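Side-chain contact in poly A polymerase (Aquifex aeolicus, PDB 4WBY), which adds the terminal adenosine to tRNAs ending in CC, completing their 3' CCA end with ATP as substrate: residues 113-116 against 117-120. Residues are numbered along the deposited sequence; the frame is centred on the assembly and turned at random.
Sequences EDLI and RRDF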
loop_
_atom_site.group_PDB
_atom_site.type_symbol
_atom_site.label_atom_id
_atom_site.label_comp_id
_atom_site.label_asym_id
_atom_site.label_seq_id
_atom_site.Cartn_x
_atom_site.Cartn_y
_atom_site.Cartn_z
ATOM N N GLU A 113 17.094 -5.119 -22.100
ATOM C CA GLU A 113 15.777 -5.528 -22.568
ATOM C C GLU A 113 14.842 -5.836 -21.404
ATOM O O GLU A 113 13.642 -5.564 -21.469
ATOM C CB GLU A 113 15.900 -6.734 -23.490
ATOM C CG GLU A 113 16.498 -6.375 -24.834
ATOM C CD GLU A 113 16.704 -7.579 -25.728
ATOM O OE1 GLU A 113 17.317 -8.568 -25.275
ATOM O OE2 GLU A 113 16.248 -7.531 -26.886
ATOM N N ASP A 114 15.398 -6.388 -20.331
ATOM C CA ASP A 114 14.613 -6.656 -19.131
ATOM C C ASP A 114 14.213 -5.370 -18.397
ATOM O O ASP A 114 13.154 -5.293 -17.772
ATOM C CB ASP A 114 15.397 -7.562 -18.188
ATOM C CG ASP A 114 14.609 -7.931 -16.958
ATOM O OD1 ASP A 114 14.745 -7.220 -15.939
ATOM O OD2 ASP A 114 13.853 -8.929 -17.009
ATOM N N LEU A 115 15.070 -4.361 -18.460
ATOM C CA LEU A 115 14.788 -3.111 -17.767
ATOM C C LEU A 115 13.811 -2.226 -18.541
ATOM O O LEU A 115 12.967 -1.564 -17.943
ATOM C CB LEU A 115 16.086 -2.350 -17.508
ATOM C CG LEU A 115 17.065 -3.039 -16.558
ATOM C CD1 LEU A 115 18.338 -2.224 -16.455
ATOM C CD2 LEU A 115 16.428 -3.190 -15.194
ATOM N N ILE A 116 13.922 -2.219 -19.865
ATOM C CA ILE A 116 13.165 -1.271 -20.676
ATOM C C ILE A 116 11.681 -1.625 -20.687
ATOM O O ILE A 116 10.840 -0.806 -21.062
ATOM C CB ILE A 116 13.719 -1.214 -22.119
ATOM C CG1 ILE A 116 13.331 0.097 -22.812
ATOM C CG2 ILE A 116 13.272 -2.420 -22.927
ATOM C CD1 ILE A 116 13.971 0.259 -24.189
ATOM N N ARG A 117 11.355 -2.836 -20.244
ATOM C CA ARG A 117 9.964 -3.271 -20.193
ATOM C C ARG A 117 9.286 -2.923 -18.861
ATOM O O ARG A 117 8.121 -3.247 -18.657
ATOM C CB ARG A 117 9.871 -4.777 -20.433
ATOM C CG ARG A 117 10.537 -5.558 -19.342
ATOM C CD ARG A 117 10.174 -7.020 -19.353
ATOM N NE ARG A 117 10.877 -7.715 -18.280
ATOM C CZ ARG A 117 10.502 -7.694 -17.005
ATOM N NH1 ARG A 117 9.420 -7.018 -16.635
ATOM N NH2 ARG A 117 11.207 -8.356 -16.097
ATOM N N ARG A 118 10.002 -2.257 -17.961
ATOM C CA ARG A 118 9.432 -1.915 -16.653
ATOM C C ARG A 118 8.600 -0.628 -16.707
ATOM O O ARG A 118 8.399 -0.073 -17.787
ATOM C CB ARG A 118 10.555 -1.830 -15.622
ATOM C CG ARG A 118 11.086 -3.229 -15.299
ATOM C CD ARG A 118 12.464 -3.252 -14.685
ATOM N NE ARG A 118 12.954 -4.628 -14.647
ATOM C CZ ARG A 118 12.848 -5.435 -13.596
ATOM N NH1 ARG A 118 12.286 -4.991 -12.477
ATOM N NH2 ARG A 118 13.326 -6.681 -13.660
ATOM N N ASP A 119 8.070 -0.153 -15.581
ATOM C CA ASP A 119 7.075 0.917 -15.714
ATOM C C ASP A 119 7.656 2.340 -15.842
ATOM O O ASP A 119 7.340 3.036 -16.813
ATOM C CB ASP A 119 6.029 0.874 -14.584
ATOM C CG ASP A 119 6.617 0.757 -13.172
ATOM O OD1 ASP A 119 7.833 0.929 -12.938
ATOM O OD2 ASP A 119 5.796 0.507 -12.261
ATOM N N PHE A 120 8.503 2.762 -14.908
ATOM C CA PHE A 120 8.970 4.150 -14.868
ATOM C C PHE A 120 10.476 4.197 -14.734
ATOM O O PHE A 120 11.086 3.246 -14.237
ATOM C CB PHE A 120 8.280 4.905 -13.726
ATOM C CG PHE A 120 6.800 4.722 -13.735
ATOM C CD1 PHE A 120 6.048 5.227 -14.788
ATOM C CD2 PHE A 120 6.160 3.996 -12.739
ATOM C CE1 PHE A 120 4.681 5.025 -14.851
ATOM C CE2 PHE A 120 4.788 3.794 -12.788
ATOM C CZ PHE A 120 4.047 4.302 -13.853
HETATM O O HOH W 1 7.971 -0.257 -20.391
#
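R117 folds back alongside the helical segment 113-116 to the carboxylate of D114. Its CG lies between the backbone N and the carbonyl carbon (chi1 65°), a torsion that folds the extended chain across the carbonyl of D114, with CG 3.1 Å from D114 O, and places that oxygen over one guanidinium face, toward its rim. NH2 then meets D114 OD2 at 2.9 Å in a salt bridge, arriving from above the carboxylate plane, while the two flat groups stand perpendicular. The backbone of R93 fixes both partners from outside, its O accepting from R117 NE and its N donating to D114 OD2.

R118 takes the other carboxylate oxygen. Its NH2 donates to the syn lone pair of D114 OD1 at 2.7 Å, nearly straight (166°) and with OD1 in the guanidinium plane; NE bonds to D114 O at 3.2 Å and only weakly to OD1. The buried aspartate thus forms a salt-bridge network with two consecutive arginines, in the head domain of this tRNA nucleotidyltransferase portion of a longer protein, where R118 and D119 belong to the ATP-binding site. L115 CD2 packs obliquely against R118 NE at 3.8 Å, and R118 N closes the turn on L115 O (3.0 Å). An alanine in place of R118 would remove the guanidinium, which would probably leave OD1 of the buried D114 without its charged mate and L115 CD2 without part of its packing. A water bridges R118 O and I116 O.

The CB of D119 points away from residues 113-116, and its OD1 accepts from the backbone N of F120 at 2.8 Å and from N123, another ATP-binding residue, while OD2 pairs with R169 of helix 165-177.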